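Local coordinates for Alr1585 protein (Nostoc sp., PDB 5C2I) that probably uses a bound haem to reduce hydrogen peroxide and oxidise dyes and other substrates, as in other dye-decolorizing (DyP-type) peroxidases, at residues Gly39-Val44 / Ile187-Ala192; His101-Leu106 / Phe111-Asp116; Asp339-Leu344 / Gly348-Ala353; Trp430-Lys433 / Pro437-Glu440. The protein carries 1 engineered substitution. All coordinates share one frame; numbering follows the deposited sequence.

Interaction 1 of 4, residues Gly39-Val44 / Ile187-Ala192; sequences GRDHSV and ILRNQA
Ile-187 packs against Asp-41: its side chain sets out toward the other segment and the CG1 branch makes the touch, 3.8 Å from Asp-41 O and 4.0 Å from Asp-41 OD1. CG1 sits beside the backbone N of its own residue (chi1 -56°), which brings it up to the aspartate while CG2 is carried round beside the carbonyl carbon. Next to this aliphatic branch, packed on two aspartate oxygens, the backbones are linked through a water, which gives a proton to Asp-41 O at 2.8 Å and accepts one from Ile-187 N at 2.9 Å. The two segments lie at the entry of strand 42-50 and the exit of strand 177-189, neighbours in the antiparallel sheet of the DyP ferredoxin-like domain, so the water spans the place where the strands part. Farther out the contact is loose. Arg-189 reaches back along an extended chain, and its NH2 makes a weak, salt-bridging hydrogen bond to Asp-41 OD1 at 3.5 Å. That oxygen lies at the guanidinium edge, and the carboxylate and guanidinium planes stand 89° apart. Arg-189 NH1 is held by Gly-193 O, just past the segment, while Arg-40 leaves in another direction toward Glu-79 and Asp-91.

Interaction 2 of 4, residues His101-Leu106 / Phe111-Asp116; sequences HGYEYL and FQIPGD
The end of helix 100-105 packs against the loop that leads into helix 117-121, in the N-terminal DyP dimeric alpha+beta barrel domain, and the helix-to-loop contact is made by Tyr-103, Glu-104, Ile-113 and Pro-114. Tyr-103 carries most of it. Its ring offers one face to the pyrrolidine of Pro-114, whose CD sits 3.7 Å from the ring centroid and 16° off the normal, a CH-pi contact displaced toward the phenol end of the ring. The tyrosine and the proline come from opposite directions; CD rests over the ring face, and CG reaches on past CZ toward the hydroxyl, 3.7 Å from Tyr-103 OH. Ile-113 packs nearer the helix backbone. With CG1 anti to the carbonyl carbon (chi1 -65°) and the chain extended beyond it, CG1 comes to 3.8 Å from Tyr-103 CB, and CD1 reaches on toward the next helical residue. Around this apolar cluster, Phe-119 of helix 117-121 touches Tyr-103, Ile-113 and Pro-114, and Phe-457 of strand 448-458 touches Tyr-103 and Pro-114, so that the contact also borders the C-terminal half of the chain. Polar groups hold the loop from outside: Arg-120 bonds to the carbonyls of Ile-113 and Pro-114, and Asp-116 is the N-cap of helix 117-121. At the exposed rim Glu-104 turns its carboxylate to Arg-100, and its aliphatic part meets the loop, Glu-104 CG lying 4.1 Å from Ile-113 CD1.

Interaction 3 of 4, residues Asp339-Leu344 / Gly348-Ala353; sequences DTARLL and GHFDEA
Ala-341 presses its single methyl group onto the face of the Phe-350 ring while touching a second alanine, Ala-353, and at that second point only two methyl groups separate the helix backbones. Ala-341 CB is 3.9 Å from the centroid of the Phe-350 ring, 28° off the normal, a CH-pi contact shifted toward the CD2-CE2 side. The ring gets there because Phe-350 CG stands anti to its backbone N (chi1 178°), swinging the phenyl group from the start of its helix across to the partner. Next along, Ala-341 CB meets Ala-353 CB at 3.8 Å. The backbones close to 4.9 Å between Ala-341 CA and Ala-353 CA. Arg-342 runs alongside Phe-350, pointing the same way, with its CG 4.2 Å from Phe-350 CE2. Its bent chain then turns the guanidinium back to its own helix, where Arg-342 NH2 bonds to Asp-339 OD1 at 2.8 Å with the acceptor almost in the guanidinium plane. NH1 pairs with Asp-317, and Asp-339 also binds Arg-332, so the arginine is fixed by a charged network. On another side of the alanine contact a water donates to both Thr-340 OG1, at 2.7 Å, and Ala-353 O; Glu-357 is a further partner of that hydroxyl. Two short helices, 339-343 and 350-358, joined by a brief loop and packed in part through small residues, form a helix-loop-helix unit in the C-terminal DyP-type family region.

Interaction 4 of 4, residues Trp430-Lys433 / Pro437-Glu440; sequences WPKK and PETE
Glu-438 grips Lys-432 twice, through its backbone and through its side chain. Its carbonyl O accepts Lys-432 N at 3.1 Å, and a water links Glu-438 O, 2.7 Å from it, to Lys-433 N. Its carboxylate, at the end of an extended chain with CG anti to the backbone N (chi1 -172°), reaches the likewise extended lysine: Lys-432 NZ forms a salt bridge to Glu-438 OE2 at 2.9 Å, approaching from above the carboxylate plane rather than within it. Thr-439 follows, opposite Pro-431 in a non-hydrogen-bonded pair. The strands come close here, with 4.3 Å between Pro-431 CA and Thr-439 CA, and Thr-439 CA is 3.1 Å from Trp-430 O in a CA-H...O contact. These residues form the end of an antiparallel beta hairpin, strands 428-431 and 439-442, a two-stranded sheet set apart from the larger sheets of the chain. Glu-440 then makes the hydrogen-bonded pair with Trp-430: Trp-430 N to Glu-440 O and Glu-440 N to Trp-430 O are both 2.9 Å, the first nearly straight at 168°. Glu-440 O also lies at the indole edge, 3.4 Å from Trp-430 CD1, while the indole NE1 is taken by Tyr-442 O and the ring packs on Leu-273, Leu-277, Leu-287 and Ile-288. Glu-440 crosses Lys-432 at about a right angle, its OE1 lying close to Lys-432 CE.

Interaction 2 is the buried contact of the four, and it is purely apolar across its segments. Interactions 1 and 3 lie at the surface on opposite sides of the chain's centre. Interaction 4 is partly buried, with an inner tryptophan and an outer ion pair, and it alone has direct backbone bonds between its segments. Interactions 1, 3 and 4 each include a bridging water, interaction 2 none. No helix or strand is shared between any two of the four. Interaction 1 joins strands distant in sequence, and interaction 2 is nested within the loop it closes; the other three link neighbouring elements across short connections. Interactions 3 and 4 are the nearest pair, their centres about 26 Å apart.

Interaction 1 of 4, residues Gly39-Val44 / Ile187-Ala192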
loop_
_atom_site.group_PDB
_atom_site.type_symbol
_atom_site.label_atom_id
_atom_site.label_comp_id
_atom_site.label_asym_id
_atom_site.label_seq_id
_atom_site.Cartn_x
_atom_site.Cartn_y
_atom_site.Cartn_z
ATOM N N GLY A 39 20.382 -0.850 11.746
ATOM C CA GLY A 39 18.981 -1.144 11.420
ATOM C C GLY A 39 18.202 -0.115 10.599
ATOM O O GLY A 39 16.974 -0.141 10.589
ATOM N N ARG A 40 18.886 0.851 9.986
ATOM C CA ARG A 40 18.200 1.889 9.206
ATOM C C ARG A 40 17.992 1.377 7.790
ATOM O O ARG A 40 18.803 0.604 7.254
ATOM C CB ARG A 40 18.984 3.213 9.181
ATOM C CG ARG A 40 19.451 3.767 10.541
ATOM C CD ARG A 40 18.341 4.142 11.521
ATOM N NE ARG A 40 18.990 4.665 12.748
ATOM C CZ ARG A 40 19.135 5.942 13.083
ATOM N NH1 ARG A 40 18.636 6.949 12.354
ATOM N NH2 ARG A 40 19.833 6.256 14.166
ATOM N N ASP A 41 16.933 1.849 7.163
ATOM C CA ASP A 41 16.550 1.353 5.834
ATOM C C ASP A 41 17.381 1.885 4.664
ATOM O O ASP A 41 17.388 1.294 3.599
ATOM C CB ASP A 41 15.093 1.698 5.563
ATOM C CG ASP A 41 14.152 0.745 6.263
ATOM O OD1 ASP A 41 14.458 -0.488 6.289
ATOM O OD2 ASP A 41 13.119 1.254 6.764
ATOM N N HIS A 42 18.074 2.976 4.874
ATOM C CA HIS A 42 18.834 3.609 3.795
ATOM C C HIS A 42 20.188 4.045 4.327
ATOM O O HIS A 42 20.315 4.461 5.482
ATOM C CB HIS A 42 18.094 4.821 3.256
ATOM C CG HIS A 42 16.797 4.489 2.620
ATOM N ND1 HIS A 42 16.708 4.027 1.321
ATOM C CD2 HIS A 42 15.534 4.498 3.111
ATOM C CE1 HIS A 42 15.445 3.736 1.051
ATOM N NE2 HIS A 42 14.712 4.022 2.118
ATOM N N SER A 43 21.194 3.957 3.475
ATOM C CA SER A 43 22.479 4.441 3.862
ATOM C C SER A 43 23.210 5.052 2.685
ATOM O O SER A 43 22.851 4.821 1.509
ATOM C CB SER A 43 23.279 3.319 4.478
ATOM O OG SER A 43 23.497 2.349 3.532
ATOM N N VAL A 44 24.166 5.893 3.034
ATOM C CA VAL A 44 25.069 6.501 2.046
ATOM C C VAL A 44 26.476 6.160 2.485
ATOM O O VAL A 44 26.837 6.321 3.669
ATOM C CB VAL A 44 24.866 8.017 1.931
ATOM C CG1 VAL A 44 25.883 8.658 0.997
ATOM C CG2 VAL A 44 23.429 8.350 1.482
ATOM N N ILE A 187 17.617 -1.687 1.747
ATOM C CA ILE A 187 17.215 -3.014 2.206
ATOM C C ILE A 187 16.182 -3.549 1.262
ATOM O O ILE A 187 15.108 -2.975 1.075
ATOM C CB ILE A 187 16.614 -2.965 3.639
ATOM C CG1 ILE A 187 17.581 -2.329 4.628
ATOM C CG2 ILE A 187 16.197 -4.350 4.120
ATOM C CD1 ILE A 187 18.914 -2.996 4.817
ATOM N N LEU A 188 16.530 -4.634 0.604
ATOM C CA LEU A 188 15.647 -5.371 -0.243
ATOM C C LEU A 188 14.790 -6.330 0.575
ATOM O O LEU A 188 15.284 -6.944 1.496
ATOM C CB LEU A 188 16.521 -6.125 -1.238
ATOM C CG LEU A 188 15.955 -6.680 -2.505
ATOM C CD1 LEU A 188 15.452 -5.558 -3.399
ATOM C CD2 LEU A 188 17.081 -7.432 -3.209
ATOM N N ARG A 189 13.502 -6.366 0.261
ATOM C CA ARG A 189 12.534 -7.242 0.928
ATOM C C ARG A 189 11.703 -8.016 -0.060
ATOM O O ARG A 189 11.475 -7.578 -1.176
ATOM C CB ARG A 189 11.586 -6.464 1.817
ATOM C CG ARG A 189 12.282 -5.902 3.019
ATOM C CD ARG A 189 11.321 -5.085 3.854
ATOM N NE ARG A 189 12.098 -4.261 4.763
ATOM C CZ ARG A 189 12.511 -4.612 5.963
ATOM N NH1 ARG A 189 12.181 -5.789 6.485
ATOM N NH2 ARG A 189 13.221 -3.732 6.658
ATOM N N ASN A 190 11.292 -9.207 0.339
ATOM C CA ASN A 190 10.399 -10.002 -0.483
ATOM C C ASN A 190 8.958 -9.658 -0.112
ATOM O O ASN A 190 8.713 -8.864 0.798
ATOM C CB ASN A 190 10.699 -11.504 -0.361
ATOM C CG ASN A 190 10.475 -12.042 1.049
ATOM O OD1 ASN A 190 9.815 -11.426 1.890
ATOM N ND2 ASN A 190 11.055 -13.213 1.307
ATOM N N GLN A 191 8.013 -10.258 -0.798
ATOM C CA GLN A 191 6.608 -9.906 -0.557
ATOM C C GLN A 191 6.140 -10.259 0.862
ATOM O O GLN A 191 5.251 -9.624 1.383
ATOM C CB GLN A 191 5.689 -10.473 -1.652
ATOM C CG GLN A 191 4.707 -11.525 -1.184
ATOM C CD GLN A 191 3.867 -12.100 -2.316
ATOM O OE1 GLN A 191 3.817 -11.538 -3.413
ATOM N NE2 GLN A 191 3.209 -13.234 -2.059
ATOM N N ALA A 192 6.764 -11.244 1.506
ATOM C CA ALA A 192 6.473 -11.530 2.920
ATOM C C ALA A 192 7.082 -10.533 3.896
ATOM O O ALA A 192 6.901 -10.683 5.086
ATOM C CB ALA A 192 6.928 -12.957 3.269
HETATM O O HOH W 1 15.330 0.122 2.070
#

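Interaction 2 of 4, residues His101-Leu106 / Phe111-Asp116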
loop_
_atom_site.group_PDB
_atom_site.type_symbol
_atom_site.label_atom_id
_atom_site.label_comp_id
_atom_site.label_asym_id
_atom_site.label_seq_id
_atom_site.Cartn_x
_atom_site.Cartn_y
_atom_site.Cartn_z
ATOM N N HIS A 101 46.123 3.479 4.441
ATOM C CA HIS A 101 46.603 4.655 3.702
ATOM C C HIS A 101 46.117 5.939 4.372
ATOM O O HIS A 101 46.804 6.967 4.375
ATOM C CB HIS A 101 46.222 4.610 2.205
ATOM C CG HIS A 101 47.146 3.784 1.356
ATOM N ND1 HIS A 101 46.789 2.546 0.864
ATOM C CD2 HIS A 101 48.406 4.001 0.916
ATOM C CE1 HIS A 101 47.770 2.047 0.136
ATOM N NE2 HIS A 101 48.764 2.906 0.156
ATOM N N GLY A 102 44.912 5.900 4.899
ATOM C CA GLY A 102 44.348 7.048 5.602
ATOM C C GLY A 102 45.131 7.417 6.845
ATOM O O GLY A 102 45.353 8.578 7.120
ATOM N N TYR A 103 45.522 6.418 7.613
ATOM C CA TYR A 103 46.398 6.632 8.766
ATOM C C TYR A 103 47.714 7.255 8.355
ATOM O O TYR A 103 48.205 8.174 9.016
ATOM C CB TYR A 103 46.652 5.317 9.519
ATOM C CG TYR A 103 45.596 4.993 10.590
ATOM C CD1 TYR A 103 45.733 5.475 11.901
ATOM C CD2 TYR A 103 44.499 4.184 10.300
ATOM C CE1 TYR A 103 44.790 5.145 12.887
ATOM C CE2 TYR A 103 43.537 3.884 11.263
ATOM C CZ TYR A 103 43.698 4.373 12.558
ATOM O OH TYR A 103 42.731 4.082 13.496
ATOM N N GLU A 104 48.268 6.801 7.241
ATOM C CA GLU A 104 49.529 7.374 6.751
ATOM C C GLU A 104 49.346 8.832 6.354
ATOM O O GLU A 104 50.196 9.658 6.672
ATOM C CB GLU A 104 50.099 6.547 5.613
ATOM C CG GLU A 104 50.607 5.198 6.064
ATOM C CD GLU A 104 51.193 4.438 4.870
ATOM O OE1 GLU A 104 50.508 4.186 3.870
ATOM O OE2 GLU A 104 52.365 4.121 4.889
ATOM N N TYR A 105 48.254 9.123 5.638
ATOM C CA TYR A 105 47.925 10.501 5.260
ATOM C C TYR A 105 47.871 11.407 6.507
ATOM O O TYR A 105 48.382 12.522 6.479
ATOM C CB TYR A 105 46.577 10.573 4.512
ATOM C CG TYR A 105 46.208 12.003 4.259
ATOM C CD1 TYR A 105 45.525 12.731 5.219
ATOM C CD2 TYR A 105 46.591 12.641 3.096
ATOM C CE1 TYR A 105 45.239 14.077 5.012
ATOM C CE2 TYR A 105 46.297 13.971 2.868
ATOM C CZ TYR A 105 45.620 14.688 3.834
ATOM O OH TYR A 105 45.340 16.042 3.618
ATOM N N LEU A 106 47.300 10.887 7.579
ATOM C CA LEU A 106 47.164 11.592 8.830
ATOM C C LEU A 106 48.445 11.671 9.664
ATOM O O LEU A 106 48.434 12.209 10.754
ATOM C CB LEU A 106 46.012 10.972 9.650
ATOM C CG LEU A 106 44.640 11.164 9.016
ATOM C CD1 LEU A 106 43.616 10.313 9.770
ATOM C CD2 LEU A 106 44.222 12.624 8.965
ATOM N N PHE A 111 54.094 2.330 13.992
ATOM C CA PHE A 111 53.888 1.549 15.169
ATOM C C PHE A 111 52.528 1.791 15.829
ATOM O O PHE A 111 52.071 0.942 16.600
ATOM C CB PHE A 111 55.040 1.782 16.171
ATOM C CG PHE A 111 55.078 0.764 17.274
ATOM C CD1 PHE A 111 55.579 -0.531 17.035
ATOM C CD2 PHE A 111 54.589 1.069 18.551
ATOM C CE1 PHE A 111 55.586 -1.491 18.052
ATOM C CE2 PHE A 111 54.596 0.106 19.569
ATOM C CZ PHE A 111 55.098 -1.169 19.318
ATOM N N GLN A 112 51.908 2.953 15.583
ATOM C CA GLN A 112 50.587 3.323 16.134
ATOM C C GLN A 112 49.411 3.019 15.197
ATOM O O GLN A 112 48.251 3.292 15.510
ATOM C CB GLN A 112 50.548 4.825 16.483
ATOM C CG GLN A 112 51.555 5.132 17.560
ATOM C CD GLN A 112 51.327 4.390 18.876
ATOM O OE1 GLN A 112 52.243 3.809 19.395
ATOM N NE2 GLN A 112 50.107 4.414 19.409
ATOM N N ILE A 113 49.722 2.525 14.018
ATOM C CA ILE A 113 48.671 2.164 13.070
ATOM C C ILE A 113 48.145 0.798 13.516
ATOM O O ILE A 113 48.916 -0.058 13.893
ATOM C CB ILE A 113 49.226 2.167 11.630
ATOM C CG1 ILE A 113 49.623 3.625 11.262
ATOM C CG2 ILE A 113 48.245 1.560 10.618
ATOM C CD1 ILE A 113 50.233 3.790 9.892
ATOM N N PRO A 114 46.823 0.595 13.474
ATOM C CA PRO A 114 46.296 -0.726 13.797
ATOM C C PRO A 114 47.091 -1.858 13.159
ATOM O O PRO A 114 47.468 -1.773 11.972
ATOM C CB PRO A 114 44.824 -0.653 13.314
ATOM C CG PRO A 114 44.481 0.812 13.499
ATOM C CD PRO A 114 45.746 1.536 13.097
ATOM N N GLY A 115 47.323 -2.910 13.945
ATOM C CA GLY A 115 48.269 -3.941 13.595
ATOM C C GLY A 115 47.837 -5.056 12.666
ATOM O O GLY A 115 48.692 -5.806 12.195
ATOM N N ASP A 116 46.554 -5.179 12.365
ATOM C CA ASP A 116 46.063 -6.313 11.546
ATOM C C ASP A 116 46.770 -6.366 10.210
ATOM O O ASP A 116 46.859 -5.349 9.504
ATOM C CB ASP A 116 44.545 -6.189 11.377
ATOM C CG ASP A 116 43.951 -7.285 10.525
ATOM O OD1 ASP A 116 43.904 -7.120 9.296
ATOM O OD2 ASP A 116 43.561 -8.315 11.101
#

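Interaction 3 of 4, residues Asp339-Leu344 / Gly348-Ala353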
loop_
_atom_site.group_PDB
_atom_site.type_symbol
_atom_site.label_atom_id
_atom_site.label_comp_id
_atom_site.label_asym_id
_atom_site.label_seq_id
_atom_site.Cartn_x
_atom_site.Cartn_y
_atom_site.Cartn_z
ATOM N N ASP A 339 31.626 -29.203 11.795
ATOM C CA ASP A 339 32.232 -30.174 10.821
ATOM C C ASP A 339 33.747 -30.241 10.977
ATOM O O ASP A 339 34.324 -31.319 10.827
ATOM C CB ASP A 339 31.942 -29.823 9.343
ATOM C CG ASP A 339 30.550 -30.174 8.899
ATOM O OD1 ASP A 339 29.862 -31.020 9.532
ATOM O OD2 ASP A 339 30.115 -29.573 7.879
ATOM N N THR A 340 34.411 -29.113 11.242
ATOM C CA THR A 340 35.895 -29.127 11.304
ATOM C C THR A 340 36.406 -29.786 12.586
ATOM O O THR A 340 37.479 -30.410 12.600
ATOM C CB THR A 340 36.559 -27.743 11.164
ATOM O OG1 THR A 340 36.362 -26.970 12.364
ATOM C CG2 THR A 340 36.047 -26.987 9.945
ATOM N N ALA A 341 35.590 -29.714 13.632
ATOM C CA ALA A 341 35.909 -30.327 14.906
ATOM C C ALA A 341 35.744 -31.838 14.878
ATOM O O ALA A 341 36.442 -32.544 15.586
ATOM C CB ALA A 341 35.062 -29.692 16.012
ATOM N N ARG A 342 34.821 -32.350 14.077
ATOM C CA ARG A 342 34.725 -33.787 13.845
ATOM C C ARG A 342 35.712 -34.354 12.871
ATOM O O ARG A 342 36.275 -35.432 13.074
ATOM C CB ARG A 342 33.424 -34.133 13.169
ATOM C CG ARG A 342 32.241 -34.156 14.064
ATOM C CD ARG A 342 31.055 -34.641 13.249
ATOM N NE ARG A 342 30.489 -33.545 12.457
ATOM C CZ ARG A 342 29.697 -32.587 12.948
ATOM N NH1 ARG A 342 29.356 -32.589 14.234
ATOM N NH2 ARG A 342 29.232 -31.628 12.160
ATOM N N LEU A 343 35.803 -33.684 11.732
ATOM C CA LEU A 343 36.340 -34.321 10.536
ATOM C C LEU A 343 37.816 -34.078 10.463
ATOM O O LEU A 343 38.541 -34.939 9.983
ATOM C CB LEU A 343 35.627 -33.809 9.261
ATOM C CG LEU A 343 34.153 -34.228 9.119
ATOM C CD1 LEU A 343 33.511 -33.509 7.949
ATOM C CD2 LEU A 343 34.036 -35.771 8.964
ATOM N N LEU A 344 38.262 -32.923 10.949
ATOM C CA LEU A 344 39.651 -32.526 10.808
ATOM C C LEU A 344 40.427 -32.572 12.117
ATOM O O LEU A 344 41.533 -32.017 12.170
ATOM C CB LEU A 344 39.758 -31.112 10.211
ATOM C CG LEU A 344 39.003 -30.805 8.922
ATOM C CD1 LEU A 344 39.088 -29.310 8.654
ATOM C CD2 LEU A 344 39.586 -31.614 7.765
ATOM N N GLY A 348 41.303 -35.745 19.079
ATOM C CA GLY A 348 40.046 -35.901 19.810
ATOM C C GLY A 348 39.567 -34.708 20.617
ATOM O O GLY A 348 38.633 -34.835 21.394
ATOM N N HIS A 349 40.203 -33.546 20.457
ATOM C CA HIS A 349 39.840 -32.371 21.239
ATOM C C HIS A 349 38.671 -31.642 20.548
ATOM O O HIS A 349 38.853 -30.537 20.048
ATOM C CB HIS A 349 41.088 -31.464 21.494
ATOM C CG HIS A 349 41.948 -31.932 22.643
ATOM N ND1 HIS A 349 42.942 -32.881 22.500
ATOM C CD2 HIS A 349 41.922 -31.616 23.964
ATOM C CE1 HIS A 349 43.501 -33.118 23.676
ATOM N NE2 HIS A 349 42.897 -32.368 24.582
ATOM N N PHE A 350 37.488 -32.272 20.515
ATOM C CA PHE A 350 36.309 -31.687 19.850
ATOM C C PHE A 350 36.033 -30.292 20.378
ATOM O O PHE A 350 35.932 -29.348 19.596
ATOM C CB PHE A 350 35.017 -32.539 19.944
ATOM C CG PHE A 350 33.794 -31.885 19.289
ATOM C CD1 PHE A 350 33.012 -30.944 19.970
ATOM C CD2 PHE A 350 33.433 -32.195 17.981
ATOM C CE1 PHE A 350 31.904 -30.340 19.369
ATOM C CE2 PHE A 350 32.322 -31.584 17.370
ATOM C CZ PHE A 350 31.561 -30.656 18.071
ATOM N N ASP A 351 35.929 -30.154 21.703
ATOM C CA ASP A 351 35.534 -28.873 22.293
ATOM C C ASP A 351 36.490 -27.747 21.933
ATOM O O ASP A 351 36.044 -26.639 21.588
ATOM C CB ASP A 351 35.393 -28.976 23.822
ATOM C CG ASP A 351 34.172 -29.762 24.238
ATOM O OD1 ASP A 351 33.313 -30.076 23.377
ATOM O OD2 ASP A 351 34.083 -30.106 25.434
ATOM N N GLU A 352 37.792 -28.010 22.026
ATOM C CA GLU A 352 38.793 -27.003 21.699
ATOM C C GLU A 352 38.716 -26.670 20.199
ATOM O O GLU A 352 38.775 -25.504 19.817
ATOM C CB GLU A 352 40.218 -27.456 22.021
ATOM C CG GLU A 352 40.588 -27.600 23.508
ATOM C CD GLU A 352 39.953 -28.814 24.224
ATOM O OE1 GLU A 352 39.239 -29.651 23.571
ATOM O OE2 GLU A 352 40.171 -28.936 25.467
ATOM N N ALA A 353 38.580 -27.696 19.365
ATOM C CA ALA A 353 38.528 -27.509 17.932
ATOM C C ALA A 353 37.261 -26.717 17.511
ATOM O O ALA A 353 37.333 -25.902 16.623
ATOM C CB ALA A 353 38.582 -28.847 17.208
HETATM O O HOH W 2 38.468 -26.512 14.040
#

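Interaction 4 of 4, residues Trp430-Lys433 / Pro437-Glu440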
loop_
_atom_site.group_PDB
_atom_site.type_symbol
_atom_site.label_atom_id
_atom_site.label_comp_id
_atom_site.label_asym_id
_atom_site.label_seq_id
_atom_site.Cartn_x
_atom_site.Cartn_y
_atom_site.Cartn_z
ATOM N N TRP A 430 25.941 -33.210 -5.910
ATOM C CA TRP A 430 24.596 -32.880 -5.442
ATOM C C TRP A 430 23.818 -34.159 -5.186
ATOM O O TRP A 430 23.824 -35.070 -6.038
ATOM C CB TRP A 430 23.900 -32.029 -6.503
ATOM C CG TRP A 430 24.743 -30.853 -6.919
ATOM C CD1 TRP A 430 25.793 -30.866 -7.781
ATOM C CD2 TRP A 430 24.617 -29.498 -6.480
ATOM N NE1 TRP A 430 26.309 -29.604 -7.941
ATOM C CE2 TRP A 430 25.625 -28.749 -7.131
ATOM C CE3 TRP A 430 23.742 -28.830 -5.610
ATOM C CZ2 TRP A 430 25.785 -27.368 -6.923
ATOM C CZ3 TRP A 430 23.896 -27.490 -5.407
ATOM C CH2 TRP A 430 24.904 -26.758 -6.067
ATOM N N PRO A 431 23.146 -34.253 -4.025
ATOM C CA PRO A 431 22.357 -35.453 -3.765
ATOM C C PRO A 431 21.141 -35.510 -4.687
ATOM O O PRO A 431 20.427 -34.535 -4.820
ATOM C CB PRO A 431 21.950 -35.304 -2.284
ATOM C CG PRO A 431 22.945 -34.314 -1.698
ATOM C CD PRO A 431 23.171 -33.357 -2.856
ATOM N N LYS A 432 20.948 -36.629 -5.374
ATOM C CA LYS A 432 19.780 -36.805 -6.205
ATOM C C LYS A 432 18.498 -36.783 -5.379
ATOM O O LYS A 432 17.478 -36.232 -5.816
ATOM C CB LYS A 432 19.863 -38.126 -6.992
ATOM C CG LYS A 432 21.009 -38.181 -7.973
ATOM C CD LYS A 432 20.951 -39.469 -8.787
ATOM C CE LYS A 432 22.190 -39.571 -9.643
ATOM N NZ LYS A 432 22.149 -40.724 -10.561
ATOM N N LYS A 433 18.523 -37.447 -4.226
ATOM C CA LYS A 433 17.353 -37.555 -3.356
ATOM C C LYS A 433 17.825 -37.122 -1.981
ATOM O O LYS A 433 18.742 -37.696 -1.436
ATOM C CB LYS A 433 16.833 -38.999 -3.305
ATOM C CG LYS A 433 16.256 -39.467 -4.636
ATOM C CD LYS A 433 14.845 -38.863 -4.813
ATOM C CE LYS A 433 13.751 -39.802 -4.334
ATOM N NZ LYS A 433 12.392 -39.189 -4.476
ATOM N N PRO A 437 22.421 -41.129 -0.204
ATOM C CA PRO A 437 23.827 -40.828 -0.496
ATOM C C PRO A 437 24.184 -40.581 -1.967
ATOM O O PRO A 437 25.168 -39.888 -2.237
ATOM C CB PRO A 437 24.572 -42.064 0.060
ATOM C CG PRO A 437 23.556 -43.149 0.040
ATOM C CD PRO A 437 22.257 -42.480 0.363
ATOM N N GLU A 438 23.421 -41.126 -2.906
ATOM C CA GLU A 438 23.842 -41.029 -4.302
ATOM C C GLU A 438 23.887 -39.569 -4.769
ATOM O O GLU A 438 22.921 -38.825 -4.581
ATOM C CB GLU A 438 22.960 -41.872 -5.224
ATOM C CG GLU A 438 23.514 -41.930 -6.634
ATOM C CD GLU A 438 22.748 -42.866 -7.572
ATOM O OE1 GLU A 438 21.875 -43.626 -7.104
ATOM O OE2 GLU A 438 23.039 -42.849 -8.780
ATOM N N THR A 439 24.997 -39.188 -5.399
ATOM C CA THR A 439 25.164 -37.842 -5.906
ATOM C C THR A 439 25.364 -37.822 -7.401
ATOM O O THR A 439 25.628 -38.843 -8.041
ATOM C CB THR A 439 26.363 -37.119 -5.261
ATOM O OG1 THR A 439 27.556 -37.825 -5.537
ATOM C CG2 THR A 439 26.177 -36.977 -3.739
ATOM N N GLU A 440 25.273 -36.629 -7.945
ATOM C CA GLU A 440 25.570 -36.376 -9.332
ATOM C C GLU A 440 26.396 -35.073 -9.410
ATOM O O GLU A 440 26.123 -34.122 -8.687
ATOM C CB GLU A 440 24.273 -36.219 -10.079
ATOM C CG GLU A 440 24.427 -35.717 -11.482
ATOM C CD GLU A 440 23.159 -35.942 -12.299
ATOM O OE1 GLU A 440 22.438 -36.931 -12.023
ATOM O OE2 GLU A 440 22.906 -35.132 -13.214
HETATM O O HOH W 3 20.638 -39.142 -3.262
#